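Local structure of mitogen-activated protein kinase, putative (Map kinase-like protein) (Leishmania major, 3PG1) at residues V49-F55 and H107-T113; K74-R78 and F337-V343; E79-L83 and C176-L180; M116-A121 and P162-A168. The protein probably works as a MAP kinase, binding ATP and transferring phosphate to serine or threonine residues of other proteins. All blocks are in the same frame, centred on the assembly; numbering follows the deposited sequence.

Contact 1: residues V49-F55 and H107-T113; sequences VAIKRVF and HKLYLVT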
loop_
_atom_site.group_PDB
_atom_site.type_symbol
_atom_site.label_atom_id
_atom_site.label_comp_id
_atom_site.label_asym_id
_atom_site.label_seq_id
_atom_site.Cartn_x
_atom_site.Cartn_y
_atom_site.Cartn_z
ATOM N N VAL A 49 -11.119 4.018 16.055
ATOM C CA VAL A 49 -11.036 4.652 14.735
ATOM C C VAL A 49 -9.921 5.680 14.662
ATOM O O VAL A 49 -9.492 6.227 15.682
ATOM C CB VAL A 49 -12.389 5.250 14.230
ATOM C CG1 VAL A 49 -13.423 4.160 13.931
ATOM C CG2 VAL A 49 -12.958 6.300 15.194
ATOM N N ALA A 50 -9.436 5.915 13.438
ATOM C CA ALA A 50 -8.449 6.927 13.124
ATOM C C ALA A 50 -9.255 8.018 12.409
ATOM O O ALA A 50 -9.956 7.743 11.427
ATOM C CB ALA A 50 -7.376 6.350 12.197
ATOM N N ILE A 51 -9.232 9.234 12.953
ATOM C CA ILE A 51 -9.986 10.335 12.352
ATOM C C ILE A 51 -9.046 11.383 11.761
ATOM O O ILE A 51 -8.370 12.120 12.499
ATOM C CB ILE A 51 -11.066 10.935 13.287
ATOM C CG1 ILE A 51 -12.037 9.829 13.811
ATOM C CG2 ILE A 51 -11.829 12.059 12.566
ATOM C CD1 ILE A 51 -12.666 10.117 15.195
ATOM N N LYS A 52 -9.013 11.430 10.418
ATOM C CA LYS A 52 -8.209 12.372 9.650
ATOM C C LYS A 52 -9.037 13.605 9.317
ATOM O O LYS A 52 -10.170 13.491 8.841
ATOM C CB LYS A 52 -7.656 11.712 8.372
ATOM C CG LYS A 52 -6.599 12.554 7.649
ATOM C CD LYS A 52 -6.101 11.842 6.400
ATOM C CE LYS A 52 -5.372 12.756 5.445
ATOM N NZ LYS A 52 -4.980 12.045 4.192
ATOM N N ARG A 53 -8.460 14.783 9.581
ATOM C CA ARG A 53 -9.067 16.092 9.346
ATOM C C ARG A 53 -8.228 16.825 8.291
ATOM O O ARG A 53 -7.070 17.140 8.543
ATOM C CB ARG A 53 -9.118 16.881 10.675
ATOM C CG ARG A 53 -9.803 18.241 10.626
ATOM C CD ARG A 53 -9.430 19.009 11.877
ATOM N NE ARG A 53 -9.965 20.371 11.912
ATOM C CZ ARG A 53 -9.254 21.469 11.668
ATOM N NH1 ARG A 53 -7.973 21.376 11.328
ATOM N NH2 ARG A 53 -9.818 22.668 11.762
ATOM N N VAL A 54 -8.818 17.061 7.112
ATOM C CA VAL A 54 -8.197 17.738 5.971
ATOM C C VAL A 54 -8.765 19.167 5.935
ATOM O O VAL A 54 -9.968 19.349 5.705
ATOM C CB VAL A 54 -8.460 16.978 4.638
ATOM C CG1 VAL A 54 -7.875 17.728 3.444
ATOM C CG2 VAL A 54 -7.939 15.535 4.687
ATOM N N PHE A 55 -7.903 20.171 6.189
ATOM C CA PHE A 55 -8.306 21.574 6.190
ATOM C C PHE A 55 -7.314 22.473 5.422
ATOM O O PHE A 55 -7.543 22.769 4.242
ATOM C CB PHE A 55 -8.603 22.071 7.626
ATOM C CG PHE A 55 -8.935 23.541 7.800
ATOM C CD1 PHE A 55 -9.855 24.172 6.965
ATOM C CD2 PHE A 55 -8.379 24.277 8.843
ATOM C CE1 PHE A 55 -10.173 25.523 7.142
ATOM C CE2 PHE A 55 -8.706 25.624 9.023
ATOM C CZ PHE A 55 -9.605 26.236 8.175
ATOM N N HIS A 107 -13.360 25.174 3.771
ATOM C CA HIS A 107 -13.814 23.798 3.544
ATOM C C HIS A 107 -12.974 22.778 4.299
ATOM O O HIS A 107 -11.737 22.843 4.264
ATOM C CB HIS A 107 -13.864 23.467 2.041
ATOM C CG HIS A 107 -14.388 24.581 1.180
ATOM N ND1 HIS A 107 -13.573 25.232 0.269
ATOM C CD2 HIS A 107 -15.621 25.134 1.134
ATOM C CE1 HIS A 107 -14.336 26.153 -0.299
ATOM N NE2 HIS A 107 -15.574 26.139 0.198
ATOM N N LYS A 108 -13.661 21.832 4.979
ATOM C CA LYS A 108 -13.048 20.747 5.759
ATOM C C LYS A 108 -13.546 19.372 5.309
ATOM O O LYS A 108 -14.712 19.216 4.940
ATOM C CB LYS A 108 -13.297 20.930 7.270
ATOM C CG LYS A 108 -12.440 22.018 7.907
ATOM C CD LYS A 108 -12.981 22.491 9.240
ATOM C CE LYS A 108 -12.385 23.818 9.652
ATOM N NZ LYS A 108 -13.406 24.899 9.652
ATOM N N LEU A 109 -12.654 18.378 5.363
ATOM C CA LEU A 109 -12.948 16.991 5.012
ATOM C C LEU A 109 -12.471 16.078 6.134
ATOM O O LEU A 109 -11.364 16.238 6.662
ATOM C CB LEU A 109 -12.359 16.611 3.634
ATOM C CG LEU A 109 -12.168 15.116 3.277
ATOM C CD1 LEU A 109 -13.494 14.384 3.125
ATOM C CD2 LEU A 109 -11.391 14.967 2.007
ATOM N N TYR A 110 -13.345 15.153 6.525
ATOM C CA TYR A 110 -13.077 14.214 7.606
ATOM C C TYR A 110 -13.128 12.816 7.072
ATOM O O TYR A 110 -14.054 12.439 6.338
ATOM C CB TYR A 110 -14.061 14.398 8.768
ATOM C CG TYR A 110 -14.154 15.824 9.264
ATOM C CD1 TYR A 110 -13.398 16.258 10.349
ATOM C CD2 TYR A 110 -14.987 16.748 8.637
ATOM C CE1 TYR A 110 -13.475 17.574 10.808
ATOM C CE2 TYR A 110 -15.045 18.075 9.062
ATOM C CZ TYR A 110 -14.299 18.481 10.158
ATOM O OH TYR A 110 -14.352 19.792 10.570
ATOM N N LEU A 111 -12.102 12.054 7.431
ATOM C CA LEU A 111 -11.918 10.692 6.992
ATOM C C LEU A 111 -11.756 9.774 8.155
ATOM O O LEU A 111 -10.876 9.960 8.999
ATOM C CB LEU A 111 -10.702 10.624 6.072
ATOM C CG LEU A 111 -10.853 11.444 4.808
ATOM C CD1 LEU A 111 -9.505 11.688 4.154
ATOM C CD2 LEU A 111 -11.879 10.803 3.872
ATOM N N VAL A 112 -12.623 8.783 8.209
ATOM C CA VAL A 112 -12.627 7.818 9.293
ATOM C C VAL A 112 -12.305 6.414 8.766
ATOM O O VAL A 112 -12.945 5.921 7.811
ATOM C CB VAL A 112 -13.959 7.854 10.081
ATOM C CG1 VAL A 112 -13.834 7.093 11.393
ATOM C CG2 VAL A 112 -14.423 9.290 10.336
ATOM N N THR A 113 -11.295 5.787 9.390
ATOM C CA THR A 113 -10.886 4.411 9.076
ATOM C C THR A 113 -10.724 3.681 10.402
ATOM O O THR A 113 -10.539 4.334 11.426
ATOM C CB THR A 113 -9.616 4.381 8.190
ATOM O OG1 THR A 113 -8.556 5.116 8.810
ATOM C CG2 THR A 113 -9.865 4.912 6.772
HETATM O O HOH W 1 -9.491 21.498 2.976
#
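Ala-50 with Thr-113, Lys-52 with Leu-111 and Val-54 with Leu-109 are the hydrogen-bonded pairs of two antiparallel strands in the five-stranded N-lobe sheet of the protein kinase fold; Lys-52 belongs to the VAIK motif. On the face turned to helix 70-85, Val-54 CB lies 4.0 Å from Leu-109 CB, and its CG2 branch leans toward Leu-111 CD1. Lys-52 starts beside Leu-111, then its extended chain leads off to Glu-79 in a long, weak ion pair. The other face lies under helix 7-19. Here Val-112 CG1 is a bump lodged between two residues, 3.7 Å from Val-49 CB and 4.1 Å from Ile-51 CG1. Arg-53 CG runs alongside Tyr-110 CE1 at 3.7 Å, and Glu-16 OE1 salt-bridges Arg-53 NE and hydrogen-bonds Tyr-110 OH. Lys-108 CE sits over the Phe-55 ring, 3.7 Å from the centroid, a CH-pi contact; a bend at chi4 (113°) keeps NZ over that face, a cation-pi contact. One water donates to Phe-55 O at 2.6 Å and to His-107 O at 2.9 Å.

Contact 2: residues K74-R78 and F337-V343; sequences KRVLR and FHFDESV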
loop_
_atom_site.group_PDB
_atom_site.type_symbol
_atom_site.label_atom_id
_atom_site.label_comp_id
_atom_site.label_asym_id
_atom_site.label_seq_id
_atom_site.Cartn_x
_atom_site.Cartn_y
_atom_site.Cartn_z
ATOM N N LYS A 74 -7.869 17.803 -6.162
ATOM C CA LYS A 74 -7.833 16.645 -7.062
ATOM C C LYS A 74 -7.054 15.476 -6.448
ATOM O O LYS A 74 -7.493 14.330 -6.563
ATOM C CB LYS A 74 -7.243 17.033 -8.434
ATOM C CG LYS A 74 -7.430 15.977 -9.524
ATOM C CD LYS A 74 -7.618 16.595 -10.909
ATOM C CE LYS A 74 -6.333 16.888 -11.658
ATOM N NZ LYS A 74 -5.717 15.659 -12.230
ATOM N N ARG A 75 -5.903 15.765 -5.816
ATOM C CA ARG A 75 -5.064 14.766 -5.158
ATOM C C ARG A 75 -5.865 14.055 -4.047
ATOM O O ARG A 75 -5.870 12.826 -3.991
ATOM C CB ARG A 75 -3.793 15.425 -4.591
ATOM C CG ARG A 75 -2.982 14.524 -3.655
ATOM C CD ARG A 75 -1.841 15.277 -2.996
ATOM N NE ARG A 75 -0.595 14.511 -3.038
ATOM C CZ ARG A 75 0.241 14.491 -4.073
ATOM N NH1 ARG A 75 -0.026 15.193 -5.169
ATOM N NH2 ARG A 75 1.348 13.761 -4.024
ATOM N N VAL A 76 -6.543 14.836 -3.181
ATOM C CA VAL A 76 -7.350 14.295 -2.076
ATOM C C VAL A 76 -8.602 13.545 -2.594
ATOM O O VAL A 76 -8.938 12.488 -2.057
ATOM C CB VAL A 76 -7.663 15.349 -0.966
ATOM C CG1 VAL A 76 -8.246 14.675 0.272
ATOM C CG2 VAL A 76 -6.404 16.113 -0.574
ATOM N N LEU A 77 -9.254 14.072 -3.665
ATOM C CA LEU A 77 -10.425 13.441 -4.276
ATOM C C LEU A 77 -10.056 12.050 -4.810
ATOM O O LEU A 77 -10.813 11.101 -4.602
ATOM C CB LEU A 77 -11.030 14.312 -5.398
ATOM C CG LEU A 77 -12.311 13.762 -6.047
ATOM C CD1 LEU A 77 -13.423 13.554 -5.022
ATOM C CD2 LEU A 77 -12.765 14.628 -7.200
ATOM N N ARG A 78 -8.871 11.929 -5.436
ATOM C CA ARG A 78 -8.389 10.640 -5.941
ATOM C C ARG A 78 -8.121 9.644 -4.797
ATOM O O ARG A 78 -8.498 8.478 -4.906
ATOM C CB ARG A 78 -7.153 10.816 -6.826
ATOM C CG ARG A 78 -6.903 9.559 -7.673
ATOM C CD ARG A 78 -5.781 9.697 -8.681
ATOM N NE ARG A 78 -5.712 8.511 -9.543
ATOM C CZ ARG A 78 -5.076 7.384 -9.229
ATOM N NH1 ARG A 78 -4.434 7.270 -8.071
ATOM N NH2 ARG A 78 -5.072 6.362 -10.075
ATOM N N PHE A 337 -11.419 0.649 -11.613
ATOM C CA PHE A 337 -11.406 2.013 -11.094
ATOM C C PHE A 337 -11.101 2.977 -12.263
ATOM O O PHE A 337 -10.227 2.704 -13.095
ATOM C CB PHE A 337 -10.368 2.182 -9.957
ATOM C CG PHE A 337 -10.263 3.596 -9.431
ATOM C CD1 PHE A 337 -11.243 4.120 -8.587
ATOM C CD2 PHE A 337 -9.198 4.419 -9.803
ATOM C CE1 PHE A 337 -11.153 5.429 -8.115
ATOM C CE2 PHE A 337 -9.103 5.726 -9.316
ATOM C CZ PHE A 337 -10.098 6.234 -8.503
ATOM N N HIS A 338 -11.875 4.058 -12.345
ATOM C CA HIS A 338 -11.713 5.109 -13.349
ATOM C C HIS A 338 -11.713 6.446 -12.635
ATOM O O HIS A 338 -12.592 6.712 -11.810
ATOM C CB HIS A 338 -12.849 5.096 -14.398
ATOM C CG HIS A 338 -12.903 3.865 -15.252
ATOM N ND1 HIS A 338 -13.930 2.936 -15.120
ATOM C CD2 HIS A 338 -12.063 3.451 -16.232
ATOM C CE1 HIS A 338 -13.674 1.989 -16.013
ATOM N NE2 HIS A 338 -12.556 2.248 -16.700
ATOM N N PHE A 339 -10.708 7.258 -12.901
ATOM C CA PHE A 339 -10.650 8.625 -12.395
ATOM C C PHE A 339 -10.441 9.538 -13.609
ATOM O O PHE A 339 -9.492 9.340 -14.384
ATOM C CB PHE A 339 -9.568 8.829 -11.319
ATOM C CG PHE A 339 -9.641 10.181 -10.636
ATOM C CD1 PHE A 339 -10.372 10.350 -9.466
ATOM C CD2 PHE A 339 -8.997 11.289 -11.177
ATOM C CE1 PHE A 339 -10.455 11.603 -8.841
ATOM C CE2 PHE A 339 -9.080 12.542 -10.557
ATOM C CZ PHE A 339 -9.805 12.690 -9.389
ATOM N N ASP A 340 -11.373 10.486 -13.815
ATOM C CA ASP A 340 -11.284 11.421 -14.937
ATOM C C ASP A 340 -10.350 12.567 -14.509
ATOM O O ASP A 340 -10.731 13.409 -13.697
ATOM C CB ASP A 340 -12.685 11.922 -15.357
ATOM C CG ASP A 340 -12.752 12.563 -16.735
ATOM O OD1 ASP A 340 -11.849 13.357 -17.064
ATOM O OD2 ASP A 340 -13.731 12.294 -17.471
ATOM N N GLU A 341 -9.098 12.532 -14.998
ATOM C CA GLU A 341 -8.060 13.499 -14.651
ATOM C C GLU A 341 -8.166 14.843 -15.387
ATOM O O GLU A 341 -7.464 15.790 -15.025
ATOM C CB GLU A 341 -6.662 12.871 -14.750
ATOM C CG GLU A 341 -6.164 12.359 -13.408
ATOM C CD GLU A 341 -5.763 10.899 -13.389
ATOM O OE1 GLU A 341 -4.982 10.484 -14.275
ATOM O OE2 GLU A 341 -6.207 10.175 -12.468
ATOM N N SER A 342 -9.103 14.944 -16.359
ATOM C CA SER A 342 -9.392 16.178 -17.097
ATOM C C SER A 342 -10.099 17.214 -16.195
ATOM O O SER A 342 -10.157 18.393 -16.557
ATOM C CB SER A 342 -10.239 15.882 -18.332
ATOM O OG SER A 342 -11.607 15.702 -18.000
ATOM N N VAL A 343 -10.644 16.768 -15.028
ATOM C CA VAL A 343 -11.311 17.654 -14.060
ATOM C C VAL A 343 -10.297 18.645 -13.492
ATOM O O VAL A 343 -9.155 18.271 -13.206
ATOM C CB VAL A 343 -12.146 16.934 -12.957
ATOM C CG1 VAL A 343 -13.262 16.084 -13.565
ATOM C CG2 VAL A 343 -11.270 16.102 -12.015
#
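The C-terminal extension that MAP kinases carry beyond the catalytic core runs here along helix 70-85 as segment 337-343, and Phe-339 is the wedge it drives between Lys-74, Leu-77 and Arg-78. One Phe-339 ring face takes a CH-pi contact from Arg-78 CG, 4.1 Å from the centroid and displaced toward the rim. The ring edge meets the other two: Phe-339 CE1 is 4.0 Å from Leu-77 CG, and Phe-339 CE2 is 3.9 Å from Lys-74 CG. Chi1 near 180° (-163°) and a chain extended as far as NE carry Arg-78 across that face toward the other aromatic. Its guanidinium presents a face to the Phe-337 edge, Arg-78 NH2 to Phe-337 CE2 4.2 Å, the planes almost perpendicular at 89°. The helix is the kinase C-helix, and the extension meets the side turned away from the N-lobe sheet; Arg-81, one turn beyond Leu-77, donates to His-338 O, while Leu-77 also packs on helix 346-360. Glu-341 gives Arg-78 a salt bridge, but a weak one, OE2 to NE 3.4 Å. Lys-74 CD passes 3.2 Å from Val-343 O, and the bends at chi3 and chi4 beyond it bring NZ to Glu-341 O, a weak hydrogen bond at 3.3 Å. That carbonyl sits in a type I turn from Asp-340 to Val-343, where Asp-340 OD1 accepts from Ser-342 N at 3.2 Å in an Asx turn and from Ser-342 OG.

Contact 3: residues E79-L83 and C176-L180; sequences EIRLL and CDFNL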
loop_
_atom_site.group_PDB
_atom_site.type_symbol
_atom_site.label_atom_id
_atom_site.label_comp_id
_atom_site.label_asym_id
_atom_site.label_seq_id
_atom_site.Cartn_x
_atom_site.Cartn_y
_atom_site.Cartn_z
ATOM N N GLU A 79 -7.508 10.109 -3.689
ATOM C CA GLU A 79 -7.240 9.248 -2.535
ATOM C C GLU A 79 -8.561 8.739 -1.941
ATOM O O GLU A 79 -8.674 7.585 -1.545
ATOM C CB GLU A 79 -6.470 10.025 -1.450
ATOM C CG GLU A 79 -5.058 10.434 -1.839
ATOM C CD GLU A 79 -4.242 11.090 -0.738
ATOM O OE1 GLU A 79 -4.728 11.161 0.416
ATOM O OE2 GLU A 79 -3.102 11.517 -1.028
ATOM N N ILE A 80 -9.560 9.618 -1.889
ATOM C CA ILE A 80 -10.886 9.324 -1.356
ATOM C C ILE A 80 -11.667 8.384 -2.244
ATOM O O ILE A 80 -12.259 7.428 -1.748
ATOM C CB ILE A 80 -11.613 10.670 -1.011
ATOM C CG1 ILE A 80 -11.385 11.038 0.447
ATOM C CG2 ILE A 80 -13.108 10.719 -1.382
ATOM C CD1 ILE A 80 -9.948 11.366 0.801
ATOM N N ARG A 81 -11.696 8.668 -3.541
ATOM C CA ARG A 81 -12.393 7.830 -4.520
ATOM C C ARG A 81 -11.839 6.396 -4.504
ATOM O O ARG A 81 -12.621 5.453 -4.563
ATOM C CB ARG A 81 -12.295 8.455 -5.931
ATOM C CG ARG A 81 -13.231 9.691 -6.104
ATOM C CD ARG A 81 -13.890 9.769 -7.471
ATOM N NE ARG A 81 -14.405 8.457 -7.864
ATOM C CZ ARG A 81 -14.132 7.855 -9.013
ATOM N NH1 ARG A 81 -13.421 8.479 -9.947
ATOM N NH2 ARG A 81 -14.598 6.640 -9.255
ATOM N N LEU A 82 -10.502 6.240 -4.372
ATOM C CA LEU A 82 -9.842 4.932 -4.315
ATOM C C LEU A 82 -10.212 4.182 -3.070
ATOM O O LEU A 82 -10.502 2.988 -3.163
ATOM C CB LEU A 82 -8.322 5.076 -4.413
ATOM C CG LEU A 82 -7.767 4.998 -5.810
ATOM C CD1 LEU A 82 -6.336 5.450 -5.849
ATOM C CD2 LEU A 82 -7.921 3.587 -6.366
ATOM N N LEU A 83 -10.269 4.882 -1.903
ATOM C CA LEU A 83 -10.658 4.262 -0.621
ATOM C C LEU A 83 -12.075 3.757 -0.668
ATOM O O LEU A 83 -12.368 2.661 -0.197
ATOM C CB LEU A 83 -10.531 5.253 0.535
ATOM C CG LEU A 83 -9.220 5.276 1.321
ATOM C CD1 LEU A 83 -9.294 6.341 2.422
ATOM C CD2 LEU A 83 -8.893 3.898 1.945
ATOM N N CYS A 176 -3.138 -1.132 3.271
ATOM C CA CYS A 176 -3.457 0.288 3.196
ATOM C C CYS A 176 -2.432 1.017 2.330
ATOM O O CYS A 176 -1.495 0.406 1.782
ATOM C CB CYS A 176 -3.572 0.909 4.590
ATOM S SG CYS A 176 -1.986 1.161 5.429
ATOM N N ASP A 177 -2.646 2.333 2.165
ATOM C CA ASP A 177 -1.761 3.224 1.426
ATOM C C ASP A 177 -1.607 2.862 -0.064
ATOM O O ASP A 177 -0.635 3.268 -0.679
ATOM C CB ASP A 177 -0.393 3.311 2.118
ATOM C CG ASP A 177 -0.414 4.103 3.403
ATOM O OD1 ASP A 177 -1.457 4.713 3.700
ATOM O OD2 ASP A 177 0.627 4.131 4.096
ATOM N N PHE A 178 -2.567 2.117 -0.630
ATOM C CA PHE A 178 -2.588 1.748 -2.042
ATOM C C PHE A 178 -3.098 2.976 -2.823
ATOM O O PHE A 178 -2.929 3.032 -4.031
ATOM C CB PHE A 178 -3.568 0.569 -2.263
ATOM C CG PHE A 178 -4.967 0.808 -1.766
ATOM C CD1 PHE A 178 -5.936 1.369 -2.599
ATOM C CD2 PHE A 178 -5.332 0.462 -0.468
ATOM C CE1 PHE A 178 -7.231 1.624 -2.131
ATOM C CE2 PHE A 178 -6.619 0.742 0.013
ATOM C CZ PHE A 178 -7.568 1.315 -0.826
ATOM N N ASN A 179 -3.767 3.921 -2.124
ATOM C CA ASN A 179 -4.433 5.110 -2.681
ATOM C C ASN A 179 -3.601 6.404 -2.722
ATOM O O ASN A 179 -4.134 7.469 -3.049
ATOM C CB ASN A 179 -5.774 5.338 -1.954
ATOM C CG ASN A 179 -5.632 5.673 -0.493
ATOM O OD1 ASN A 179 -4.847 5.054 0.243
ATOM N ND2 ASN A 179 -6.435 6.623 -0.029
ATOM N N LEU A 180 -2.306 6.314 -2.391
ATOM C CA LEU A 180 -1.376 7.441 -2.403
ATOM C C LEU A 180 -0.574 7.424 -3.707
ATOM O O LEU A 180 -0.040 8.451 -4.120
ATOM C CB LEU A 180 -0.424 7.368 -1.190
ATOM C CG LEU A 180 -1.035 7.147 0.209
ATOM C CD1 LEU A 180 0.050 6.992 1.239
ATOM C CD2 LEU A 180 -1.983 8.292 0.626
#
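Glu-79 meets Asn-179 first through its backbone: Glu-79 O accepts from Asn-179 ND2 at 2.9 Å. The donor stands above the carbonyl plane, while Leu-83 N reaches Glu-79 O from the opposite face at 3.2 Å, so a side chain joins the regular helix bond. A chi1 of 65° swings the Asn-179 amide toward the helix. The Glu-79 carboxylate meets Leu-180 CD2, 3.8 Å from OE2. Glu-79 is the C-helix glutamate of the kinase fold, and Asp-177 to Asn-179 match its DFG motif, with asparagine in the glycine position. One turn on, Leu-82 CB packs 3.6 Å from Asn-179 CB, the two side chains running antiparallel, and Leu-82 O faces the edge of the Phe-178 ring. Leu-83 CD2 touches Phe-178 CZ at 4.0 Å; with His-157 also against Phe-178, the row is consistent with a regulatory spine. Leu-83 CG lies 3.4 Å from Asn-179 ND2.

Contact 4: residues M116-A121 and P162-A168; sequences MRTDLA and PGNILLA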
loop_
_atom_site.group_PDB
_atom_site.type_symbol
_atom_site.label_atom_id
_atom_site.label_comp_id
_atom_site.label_asym_id
_atom_site.label_seq_id
_atom_site.Cartn_x
_atom_site.Cartn_y
_atom_site.Cartn_z
ATOM N N MET A 116 -6.156 0.048 13.292
ATOM C CA MET A 116 -5.673 -1.317 13.439
ATOM C C MET A 116 -4.725 -1.487 14.629
ATOM O O MET A 116 -4.084 -0.515 15.049
ATOM C CB MET A 116 -5.055 -1.814 12.126
ATOM C CG MET A 116 -6.044 -1.807 10.984
ATOM S SD MET A 116 -7.433 -2.907 11.319
ATOM C CE MET A 116 -8.510 -2.413 10.081
ATOM N N ARG A 117 -4.662 -2.706 15.188
ATOM C CA ARG A 117 -3.812 -3.007 16.346
ATOM C C ARG A 117 -2.336 -2.716 16.066
ATOM O O ARG A 117 -1.696 -2.016 16.834
ATOM C CB ARG A 117 -4.001 -4.477 16.778
ATOM C CG ARG A 117 -3.277 -4.841 18.080
ATOM C CD ARG A 117 -3.431 -6.306 18.463
ATOM N NE ARG A 117 -3.020 -7.232 17.400
ATOM C CZ ARG A 117 -1.779 -7.676 17.216
ATOM N NH1 ARG A 117 -0.793 -7.271 18.009
ATOM N NH2 ARG A 117 -1.514 -8.524 16.231
ATOM N N THR A 118 -1.811 -3.219 14.932
ATOM C CA THR A 118 -0.403 -3.068 14.591
ATOM C C THR A 118 -0.211 -3.232 13.083
ATOM O O THR A 118 -1.181 -3.280 12.325
ATOM C CB THR A 118 0.441 -4.079 15.442
ATOM O OG1 THR A 118 1.819 -3.771 15.319
ATOM C CG2 THR A 118 0.196 -5.557 15.075
ATOM N N ASP A 119 1.039 -3.274 12.657
ATOM C CA ASP A 119 1.394 -3.529 11.272
ATOM C C ASP A 119 2.409 -4.667 11.250
ATOM O O ASP A 119 2.913 -5.063 12.304
ATOM C CB ASP A 119 1.875 -2.259 10.543
ATOM C CG ASP A 119 3.053 -1.561 11.185
ATOM O OD1 ASP A 119 2.892 -0.408 11.608
ATOM O OD2 ASP A 119 4.145 -2.145 11.209
ATOM N N LEU A 120 2.671 -5.218 10.064
ATOM C CA LEU A 120 3.581 -6.342 9.887
ATOM C C LEU A 120 5.041 -5.999 10.151
ATOM O O LEU A 120 5.770 -6.857 10.650
ATOM C CB LEU A 120 3.395 -6.938 8.513
ATOM C CG LEU A 120 4.016 -8.312 8.255
ATOM C CD1 LEU A 120 3.400 -9.390 9.144
ATOM C CD2 LEU A 120 3.867 -8.677 6.778
ATOM N N ALA A 121 5.457 -4.747 9.883
ATOM C CA ALA A 121 6.840 -4.298 10.162
ATOM C C ALA A 121 7.143 -4.421 11.670
ATOM O O ALA A 121 8.202 -4.919 12.042
ATOM C CB ALA A 121 7.042 -2.851 9.696
ATOM N N PRO A 162 6.031 -4.050 4.700
ATOM C CA PRO A 162 5.403 -4.463 5.963
ATOM C C PRO A 162 4.679 -3.360 6.758
ATOM O O PRO A 162 3.710 -3.669 7.433
ATOM C CB PRO A 162 6.589 -5.079 6.742
ATOM C CG PRO A 162 7.536 -5.576 5.644
ATOM C CD PRO A 162 7.451 -4.466 4.654
ATOM N N GLY A 163 5.135 -2.105 6.644
ATOM C CA GLY A 163 4.557 -0.934 7.307
ATOM C C GLY A 163 3.144 -0.599 6.861
ATOM O O GLY A 163 2.411 0.048 7.606
ATOM N N ASN A 164 2.738 -1.036 5.647
ATOM C CA ASN A 164 1.372 -0.796 5.152
ATOM C C ASN A 164 0.543 -2.069 5.049
ATOM O O ASN A 164 -0.524 -2.100 4.419
ATOM C CB ASN A 164 1.305 0.104 3.887
ATOM C CG ASN A 164 2.114 -0.349 2.725
ATOM O OD1 ASN A 164 2.198 -1.539 2.412
ATOM N ND2 ASN A 164 2.741 0.602 2.063
ATOM N N ILE A 165 1.024 -3.115 5.717
ATOM C CA ILE A 165 0.283 -4.366 5.835
ATOM C C ILE A 165 -0.131 -4.356 7.295
ATOM O O ILE A 165 0.724 -4.508 8.168
ATOM C CB ILE A 165 1.113 -5.613 5.436
ATOM C CG1 ILE A 165 1.480 -5.565 3.924
ATOM C CG2 ILE A 165 0.300 -6.895 5.771
ATOM C CD1 ILE A 165 2.629 -6.506 3.513
ATOM N N LEU A 166 -1.429 -4.112 7.545
ATOM C CA LEU A 166 -2.020 -3.951 8.891
ATOM C C LEU A 166 -2.647 -5.219 9.435
ATOM O O LEU A 166 -3.180 -6.029 8.670
ATOM C CB LEU A 166 -3.081 -2.819 8.892
ATOM C CG LEU A 166 -2.686 -1.485 8.206
ATOM C CD1 LEU A 166 -3.755 -0.397 8.467
ATOM C CD2 LEU A 166 -1.295 -0.994 8.677
ATOM N N LEU A 167 -2.564 -5.385 10.764
ATOM C CA LEU A 167 -3.081 -6.525 11.511
ATOM C C LEU A 167 -4.162 -5.966 12.475
ATOM O O LEU A 167 -3.889 -5.040 13.244
ATOM C CB LEU A 167 -1.960 -7.127 12.405
ATOM C CG LEU A 167 -0.803 -8.001 11.881
ATOM C CD1 LEU A 167 -1.116 -9.447 11.945
ATOM C CD2 LEU A 167 -0.113 -7.482 10.636
ATOM N N ALA A 168 -5.370 -6.537 12.449
ATOM C CA ALA A 168 -6.439 -6.134 13.375
ATOM C C ALA A 168 -6.186 -6.869 14.694
ATOM O O ALA A 168 -5.315 -7.741 14.727
ATOM C CB ALA A 168 -7.794 -6.526 12.802
HETATM O O HOH W 2 3.388 1.741 9.659
#
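The catalytic loop of the kinase fold ends at Pro-162 to Asn-164 and runs into strand 165-167, which pairs antiparallel with the strand 118-119 beyond the hinge, Thr-118 facing Leu-167. Thr-118 N donates to Leu-167 O at 3.2 Å and Leu-167 N to Thr-118 O at 3.0 Å. The strand carries a classic beta bulge, Arg-117 and Thr-118 standing opposite the single Leu-167, and Arg-117 NH2 hydrogen-bonds to Asn-171 OD1. Met-116, bent at chi2 (-62°), lies roughly perpendicular to Leu-166 with Met-116 CG 3.7 Å from Leu-166 CD1. Past the strand Leu-120 N donates to Ile-165 O at 2.8 Å. Its side chain lies alongside Ile-165, with Leu-167 CD2 near its CB; helices 133-152 and 214-229 complete this core. Ala-121 CB packs on Pro-162 CB at 3.7 Å, and Ala-121 N makes a weak bond to Pro-162 O. Asp-119 is the N-cap of helix 120-125, OD2 accepting from Gln-122 N. Asp-119 OD1 takes a water at 2.9 Å that also donates to Gly-163 O at 2.8 Å.

Helix 70-85 ties three contacts together. Contacts 2 and 3 use successive turns of it, their centres about 11 Å apart, and contact 1 packs on it through Leu-111 on Ile-80 and Leu-109 on Val-76. Contact 4 lies about 16 Å from contact 3, centre to centre, and Cys-176 N probably donates to Asn-164 O, joining the residue before the DFG-like triplet to the catalytic loop. Contacts 2 and 4 are farthest apart, about 28 Å between centres. Along the chain contact 1 precedes contact 4 and interleaves with contacts 2 and 3; contact 4 nests inside 3, itself inside 2. The C-terminal extension returns to a helix that also meets the N-lobe sheet and the DFG-like segment.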